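Local atomic coordinates of ribonucleoside triphosphate reductase (Lactobacillus leichmannii, PDB entry 1L1L), a protein that catalyses the cobalamin (B12)-dependent reduction of ribonucleoside triphosphates to 2'-deoxyribonucleoside triphosphates, as an allosterically regulated monomer. Residues A[481-486]-A[611-616]; A[487-492]-A[512-517]. All blocks are in the same frame, centred on the assembly; numbering follows the deposited sequence.

Contact 1: residues A[481-486]-A[611-616]; sequences LLTRLG and KAVGAD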
ATOM      1  N   LEU A 481     -18.390  11.677 -10.806  1.00 36.57           N
ATOM      2  CA  LEU A 481     -18.605  12.088 -12.192  1.00 36.73           C
ATOM      3  C   LEU A 481     -19.979  11.718 -12.754  1.00 37.05           C
ATOM      4  O   LEU A 481     -20.619  12.529 -13.419  1.00 36.45           O
ATOM      5  CB  LEU A 481     -17.518  11.496 -13.099  1.00 37.20           C
ATOM      6  CG  LEU A 481     -16.065  11.875 -12.788  1.00 37.47           C
ATOM      7  CD1 LEU A 481     -15.135  11.176 -13.776  1.00 38.28           C
ATOM      8  CD2 LEU A 481     -15.890  13.379 -12.863  1.00 37.45           C
ATOM      9  N   LEU A 482     -20.432  10.497 -12.493  1.00 37.21           N
ATOM     10  CA  LEU A 482     -21.724  10.049 -13.004  1.00 38.63           C
ATOM     11  C   LEU A 482     -22.841  10.938 -12.476  1.00 39.25           C
ATOM     12  O   LEU A 482     -23.759  11.323 -13.207  1.00 39.61           O
ATOM     13  CB  LEU A 482     -21.984   8.597 -12.596  1.00 37.91           C
ATOM     14  CG  LEU A 482     -23.302   7.970 -13.075  1.00 37.42           C
ATOM     15  CD1 LEU A 482     -23.365   7.998 -14.595  1.00 36.19           C
ATOM     16  CD2 LEU A 482     -23.402   6.536 -12.564  1.00 37.15           C
ATOM     17  N   THR A 483     -22.746  11.264 -11.196  1.00 39.43           N
ATOM     18  CA  THR A 483     -23.737  12.097 -10.543  1.00 39.87           C
ATOM     19  C   THR A 483     -23.673  13.504 -11.110  1.00 41.17           C
ATOM     20  O   THR A 483     -24.625  13.987 -11.725  1.00 40.00           O
ATOM     21  CB  THR A 483     -23.474  12.150  -9.028  1.00 39.64           C
ATOM     22  OG1 THR A 483     -23.533  10.821  -8.499  1.00 37.33           O
ATOM     23  CG2 THR A 483     -24.516  13.019  -8.317  1.00 39.16           C
ATOM     24  N   ARG A 484     -22.521  14.138 -10.926  1.00 42.14           N
ATOM     25  CA  ARG A 484     -22.308  15.503 -11.369  1.00 43.45           C
ATOM     26  C   ARG A 484     -22.341  15.755 -12.881  1.00 43.03           C
ATOM     27  O   ARG A 484     -22.583  16.882 -13.311  1.00 44.05           O
ATOM     28  CB  ARG A 484     -20.997  16.012 -10.778  1.00 44.86           C
ATOM     29  CG  ARG A 484     -20.991  17.493 -10.506  1.00 47.81           C
ATOM     30  CD  ARG A 484     -19.876  17.865  -9.546  1.00 50.84           C
ATOM     31  NE  ARG A 484     -19.808  19.308  -9.326  1.00 53.22           N
ATOM     32  CZ  ARG A 484     -18.823  19.917  -8.673  1.00 54.66           C
ATOM     33  NH1 ARG A 484     -17.822  19.206  -8.173  1.00 55.24           N
ATOM     34  NH2 ARG A 484     -18.828  21.236  -8.538  1.00 55.63           N
ATOM     35  N   LEU A 485     -22.122  14.722 -13.689  1.00 42.21           N
ATOM     36  CA  LEU A 485     -22.124  14.894 -15.142  1.00 41.19           C
ATOM     37  C   LEU A 485     -23.299  14.211 -15.839  1.00 40.73           C
ATOM     38  O   LEU A 485     -23.723  14.627 -16.922  1.00 40.03           O
ATOM     39  CB  LEU A 485     -20.824  14.353 -15.747  1.00 41.30           C
ATOM     40  CG  LEU A 485     -19.474  14.961 -15.360  1.00 41.55           C
ATOM     41  CD1 LEU A 485     -18.362  14.168 -16.046  1.00 41.05           C
ATOM     42  CD2 LEU A 485     -19.413  16.421 -15.768  1.00 41.13           C
ATOM     43  N   GLY A 486     -23.817  13.156 -15.221  1.00 40.16           N
ATOM     44  CA  GLY A 486     -24.915  12.422 -15.811  1.00 39.07           C
ATOM     45  C   GLY A 486     -24.401  11.318 -16.711  1.00 39.44           C
ATOM     46  O   GLY A 486     -25.160  10.454 -17.144  1.00 39.86           O
ATOM     47  N   LYS A 611     -26.603  -0.695  -2.775  1.00 35.13           N
ATOM     48  CA  LYS A 611     -26.991  -0.007  -3.997  1.00 37.27           C
ATOM     49  C   LYS A 611     -25.909   0.986  -4.376  1.00 37.09           C
ATOM     50  O   LYS A 611     -25.522   1.832  -3.569  1.00 37.74           O
ATOM     51  CB  LYS A 611     -28.309   0.740  -3.804  1.00 38.86           C
ATOM     52  CG  LYS A 611     -28.744   1.523  -5.032  1.00 41.18           C
ATOM     53  CD  LYS A 611     -30.119   2.155  -4.833  1.00 42.75           C
ATOM     54  CE  LYS A 611     -30.580   2.882  -6.097  1.00 43.58           C
ATOM     55  NZ  LYS A 611     -31.953   3.460  -5.949  1.00 44.59           N
ATOM     56  N   ALA A 612     -25.416   0.884  -5.603  1.00 36.90           N
ATOM     57  CA  ALA A 612     -24.374   1.798  -6.050  1.00 36.63           C
ATOM     58  C   ALA A 612     -24.983   3.112  -6.503  1.00 36.41           C
ATOM     59  O   ALA A 612     -26.110   3.151  -6.996  1.00 35.87           O
ATOM     60  CB  ALA A 612     -23.579   1.177  -7.187  1.00 36.16           C
ATOM     61  N   VAL A 613     -24.230   4.189  -6.315  1.00 36.73           N
ATOM     62  CA  VAL A 613     -24.669   5.509  -6.735  1.00 36.56           C
ATOM     63  C   VAL A 613     -24.963   5.453  -8.226  1.00 36.86           C
ATOM     64  O   VAL A 613     -24.253   4.783  -8.985  1.00 37.73           O
ATOM     65  CB  VAL A 613     -23.570   6.553  -6.492  1.00 36.72           C
ATOM     66  CG1 VAL A 613     -23.999   7.902  -7.025  1.00 36.69           C
ATOM     67  CG2 VAL A 613     -23.268   6.641  -5.010  1.00 36.49           C
ATOM     68  N   GLY A 614     -26.022   6.136  -8.643  1.00 36.18           N
ATOM     69  CA  GLY A 614     -26.375   6.153 -10.049  1.00 36.13           C
ATOM     70  C   GLY A 614     -26.791   4.803 -10.591  1.00 36.22           C
ATOM     71  O   GLY A 614     -26.785   4.588 -11.803  1.00 36.34           O
ATOM     72  N   ALA A 615     -27.166   3.899  -9.692  1.00 36.69           N
ATOM     73  CA  ALA A 615     -27.583   2.555 -10.067  1.00 37.39           C
ATOM     74  C   ALA A 615     -28.639   2.533 -11.171  1.00 38.91           C
ATOM     75  O   ALA A 615     -28.626   1.653 -12.038  1.00 39.23           O
ATOM     76  CB  ALA A 615     -28.101   1.816  -8.835  1.00 37.32           C
ATOM     77  N   ASP A 616     -29.548   3.506 -11.146  1.00 40.00           N
ATOM     78  CA  ASP A 616     -30.619   3.568 -12.134  1.00 41.30           C
ATOM     79  C   ASP A 616     -30.368   4.528 -13.289  1.00 41.41           C
ATOM     80  O   ASP A 616     -31.292   4.883 -14.021  1.00 40.71           O
ATOM     81  CB  ASP A 616     -31.940   3.926 -11.447  1.00 42.50           C
ATOM     82  CG  ASP A 616     -32.366   2.878 -10.448  1.00 43.73           C
ATOM     83  OD1 ASP A 616     -32.374   1.683 -10.820  1.00 43.64           O
ATOM     84  OD2 ASP A 616     -32.692   3.244  -9.298  1.00 45.11           O
TER

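Contact 2: residues A[487-492]-A[512-517]; sequences NRVVTG and KRAIKM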
ATOM      1  N   ASN A 487     -23.100  11.342 -16.993  1.00 39.01           N
ATOM      2  CA  ASN A 487     -22.485  10.337 -17.854  1.00 38.86           C
ATOM      3  C   ASN A 487     -21.031  10.096 -17.451  1.00 37.48           C
ATOM      4  O   ASN A 487     -20.508  10.763 -16.566  1.00 35.37           O
ATOM      5  CB  ASN A 487     -22.533  10.794 -19.315  1.00 40.00           C
ATOM      6  CG  ASN A 487     -21.896  12.159 -19.515  1.00 41.77           C
ATOM      7  OD1 ASN A 487     -22.456  13.182 -19.117  1.00 41.70           O
ATOM      8  ND2 ASN A 487     -20.712  12.180 -20.119  1.00 41.57           N
ATOM      9  N   ARG A 488     -20.385   9.148 -18.120  1.00 37.76           N
ATOM     10  CA  ARG A 488     -18.994   8.821 -17.825  1.00 38.27           C
ATOM     11  C   ARG A 488     -18.030   9.752 -18.559  1.00 38.95           C
ATOM     12  O   ARG A 488     -18.287  10.141 -19.706  1.00 39.30           O
ATOM     13  CB  ARG A 488     -18.725   7.362 -18.197  1.00 38.20           C
ATOM     14  CG  ARG A 488     -19.645   6.391 -17.464  1.00 37.84           C
ATOM     15  CD  ARG A 488     -19.201   4.959 -17.648  1.00 38.70           C
ATOM     16  NE  ARG A 488     -19.188   4.567 -19.052  1.00 39.42           N
ATOM     17  CZ  ARG A 488     -20.276   4.327 -19.774  1.00 39.85           C
ATOM     18  NH1 ARG A 488     -21.481   4.437 -19.225  1.00 40.09           N
ATOM     19  NH2 ARG A 488     -20.156   3.968 -21.043  1.00 38.75           N
ATOM     20  N   VAL A 489     -16.928  10.102 -17.895  1.00 38.50           N
ATOM     21  CA  VAL A 489     -15.927  11.006 -18.462  1.00 38.69           C
ATOM     22  C   VAL A 489     -15.670  10.747 -19.943  1.00 39.32           C
ATOM     23  O   VAL A 489     -15.402  11.676 -20.702  1.00 39.78           O
ATOM     24  CB  VAL A 489     -14.586  10.933 -17.682  1.00 38.40           C
ATOM     25  CG1 VAL A 489     -13.872   9.607 -17.956  1.00 38.09           C
ATOM     26  CG2 VAL A 489     -13.711  12.108 -18.067  1.00 38.08           C
ATOM     27  N   VAL A 490     -15.748   9.487 -20.358  1.00 39.64           N
ATOM     28  CA  VAL A 490     -15.555   9.155 -21.763  1.00 40.42           C
ATOM     29  C   VAL A 490     -16.942   9.079 -22.412  1.00 41.11           C
ATOM     30  O   VAL A 490     -17.677   8.109 -22.224  1.00 41.20           O
ATOM     31  CB  VAL A 490     -14.822   7.801 -21.937  1.00 40.09           C
ATOM     32  CG1 VAL A 490     -14.616   7.502 -23.414  1.00 39.97           C
ATOM     33  CG2 VAL A 490     -13.484   7.842 -21.223  1.00 40.09           C
ATOM     34  N   THR A 491     -17.287  10.112 -23.177  1.00 41.68           N
ATOM     35  CA  THR A 491     -18.584  10.196 -23.846  1.00 41.80           C
ATOM     36  C   THR A 491     -18.647   9.450 -25.176  1.00 42.46           C
ATOM     37  O   THR A 491     -19.733   9.214 -25.718  1.00 42.50           O
ATOM     38  CB  THR A 491     -18.971  11.667 -24.079  1.00 41.88           C
ATOM     39  OG1 THR A 491     -17.979  12.308 -24.898  1.00 40.58           O
ATOM     40  CG2 THR A 491     -19.062  12.395 -22.752  1.00 40.70           C
ATOM     41  N   GLY A 492     -17.483   9.078 -25.699  1.00 42.78           N
ATOM     42  CA  GLY A 492     -17.428   8.353 -26.958  1.00 42.97           C
ATOM     43  C   GLY A 492     -16.041   8.354 -27.577  1.00 43.26           C
ATOM     44  O   GLY A 492     -15.073   8.813 -26.962  1.00 43.00           O
ATOM     45  N   LYS A 512     -15.670  17.657 -21.455  1.00 39.27           N
ATOM     46  CA  LYS A 512     -14.889  18.841 -21.106  1.00 38.87           C
ATOM     47  C   LYS A 512     -15.212  19.442 -19.738  1.00 38.66           C
ATOM     48  O   LYS A 512     -14.411  20.203 -19.185  1.00 38.47           O
ATOM     49  CB  LYS A 512     -15.050  19.900 -22.205  1.00 40.47           C
ATOM     50  CG  LYS A 512     -14.620  19.405 -23.590  1.00 42.05           C
ATOM     51  CD  LYS A 512     -14.691  20.492 -24.672  1.00 43.91           C
ATOM     52  CE  LYS A 512     -16.126  20.861 -25.063  1.00 45.02           C
ATOM     53  NZ  LYS A 512     -16.866  21.623 -24.003  1.00 46.01           N
ATOM     54  N   ARG A 513     -16.382  19.109 -19.197  1.00 38.07           N
ATOM     55  CA  ARG A 513     -16.767  19.605 -17.880  1.00 38.23           C
ATOM     56  C   ARG A 513     -15.829  18.969 -16.849  1.00 37.60           C
ATOM     57  O   ARG A 513     -15.370  19.627 -15.916  1.00 37.66           O
ATOM     58  CB  ARG A 513     -18.226  19.219 -17.563  1.00 37.93           C
ATOM     59  CG  ARG A 513     -19.295  19.962 -18.381  1.00 37.99           C
ATOM     60  CD  ARG A 513     -20.700  19.409 -18.108  1.00 37.92           C
ATOM     61  NE  ARG A 513     -20.857  18.045 -18.614  1.00 38.92           N
ATOM     62  CZ  ARG A 513     -21.889  17.245 -18.353  1.00 38.81           C
ATOM     63  NH1 ARG A 513     -22.883  17.657 -17.583  1.00 38.68           N
ATOM     64  NH2 ARG A 513     -21.925  16.019 -18.865  1.00 38.71           N
ATOM     65  N   ALA A 514     -15.532  17.685 -17.041  1.00 38.12           N
ATOM     66  CA  ALA A 514     -14.652  16.947 -16.124  1.00 38.01           C
ATOM     67  C   ALA A 514     -13.258  17.558 -16.005  1.00 37.87           C
ATOM     68  O   ALA A 514     -12.670  17.594 -14.924  1.00 37.32           O
ATOM     69  CB  ALA A 514     -14.545  15.498 -16.566  1.00 37.81           C
ATOM     70  N   ILE A 515     -12.728  18.036 -17.122  1.00 38.73           N
ATOM     71  CA  ILE A 515     -11.405  18.649 -17.135  1.00 39.01           C
ATOM     72  C   ILE A 515     -11.326  19.824 -16.165  1.00 39.45           C
ATOM     73  O   ILE A 515     -10.392  19.932 -15.362  1.00 38.65           O
ATOM     74  CB  ILE A 515     -11.054  19.149 -18.547  1.00 38.92           C
ATOM     75  CG1 ILE A 515     -10.957  17.960 -19.506  1.00 39.47           C
ATOM     76  CG2 ILE A 515      -9.754  19.928 -18.518  1.00 39.19           C
ATOM     77  CD1 ILE A 515     -10.747  18.356 -20.951  1.00 39.33           C
ATOM     78  N   LYS A 516     -12.315  20.706 -16.238  1.00 40.43           N
ATOM     79  CA  LYS A 516     -12.334  21.874 -15.371  1.00 41.08           C
ATOM     80  C   LYS A 516     -12.429  21.522 -13.891  1.00 40.16           C
ATOM     81  O   LYS A 516     -11.673  22.048 -13.077  1.00 40.52           O
ATOM     82  CB  LYS A 516     -13.495  22.806 -15.745  1.00 43.08           C
ATOM     83  CG  LYS A 516     -13.425  24.144 -15.031  1.00 45.13           C
ATOM     84  CD  LYS A 516     -12.082  24.816 -15.319  1.00 47.37           C
ATOM     85  CE  LYS A 516     -11.865  26.046 -14.454  1.00 47.79           C
ATOM     86  NZ  LYS A 516     -10.524  26.651 -14.708  1.00 49.44           N
ATOM     87  N   MET A 517     -13.357  20.639 -13.536  1.00 40.09           N
ATOM     88  CA  MET A 517     -13.500  20.273 -12.138  1.00 39.47           C
ATOM     89  C   MET A 517     -12.253  19.612 -11.545  1.00 38.55           C
ATOM     90  O   MET A 517     -11.884  19.914 -10.412  1.00 37.98           O
ATOM     91  CB  MET A 517     -14.758  19.411 -11.916  1.00 40.51           C
ATOM     92  CG  MET A 517     -15.113  18.412 -13.002  1.00 42.24           C
ATOM     93  SD  MET A 517     -16.925  18.074 -13.062  1.00 42.61           S
ATOM     94  CE  MET A 517     -17.160  17.059 -11.624  1.00 41.97           C
TER

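Contact 1: residues A[481-486]-A[611-616]
Leu482 and Thr483, in the last turn of helix 477-485, meet Val613 and Gly614, the two central residues of a type II beta turn running from Ala612 to Ala615. The turn follows strand 603-611, so the contact joins a helix end to the loop leaving an antiparallel sheet. Backbones stand well apart, with the CA atoms of Thr483 and Gly614 6.5 Å from each other; the Leu482 and Thr483 side chains do the bridging, meeting backbone atoms of the turn and a Val613 methyl, and no hydrogen bond crosses. Leu482 buries the most surface. Its CG lies anti to the backbone N (chi1 -179°), which carries the branch out from the helix until methyl CD2 rests 3.9 Å from Gly614 CA. The same methyl is 4.0 Å from Gly614 O, so it covers the bare CA and the neighbouring carbonyl together. Gly614 has the positive phi (65°) expected at the third position of such a turn, and having no side chain it admits the leucine this closely. Asn617, Asn619 and Phe620 also touch Leu482, which is buried. Beside it, the exposed Thr483 meets Val613 with their side chains crossing at about a right angle. OG1 of Thr483 bonds back to the carbonyl of Asp479 in its own helix, and methyl CG1 of Val613 lies 3.3 Å from Thr483 OG1, a close approach.

Contact 2: residues A[487-492]-A[512-517]
Val489 and Ala514 form the buried, apolar half of this contact, and Asn487 and Arg513 its polar, more open half. The segments lie at the two ends of a beta hairpin, strands 490-497 and 504-510: 487-492 runs from a loop into its first strand, and 512-517 lies in the early part of helix 512-536, which follows the hairpin. On the packed side, one methyl meets another, Val489 CG2 lying 3.8 Å from Ala514 CB. With CG1 of Val489 lodged between the backbone N and the carbonyl carbon (chi1 71°), CG2 falls anti to the N and meets Ala514; Phe637 of helix 628-641 touches both residues. Toward solvent, where Arg513 is exposed, the link is looser. Arg513 NH2 lies 2.9 Å from Asn487 OD1, but the N-H...O angle of 117° marks a weak, strongly bent hydrogen bond. The oxygen sits at the guanidinium edge, in its plane, and the amide and guanidinium planes are only 16° apart. Asp511 is the stronger partner of both: its OD2 takes a salt bridge from Arg513 NH2 and a hydrogen bond from Asn487 ND2. The near-coplanar pair is therefore probably held mainly by this carboxylate and, for the arginine, also by Leu485 O, the direct bond being the weaker.

Contacts 1 and 2 are consecutive in the chain through segments 481-486 and 487-492, and their centres lie 13 Å apart. The end of helix 477-485 serves both: Leu482 and Thr483 face the turn at 611-616, whereas Leu481, Arg484 and Leu485 reach contact 2. Leu485 O lies 3.0 Å from Arg513 NH2, a probable hydrogen bond. Packing adds to this, with Arg484 CD 3.5 Å from Met517 CE and Leu481 CD1 4.0 Å from Val489 CB. Both contacts are peripheral, centred about 28 and 29 Å from the chain centre, and neither contains the disulfide of Cys119 and Cys419; one joins helix 477-485 to the turn at 611-616, the other the hairpin base to helix 512-536.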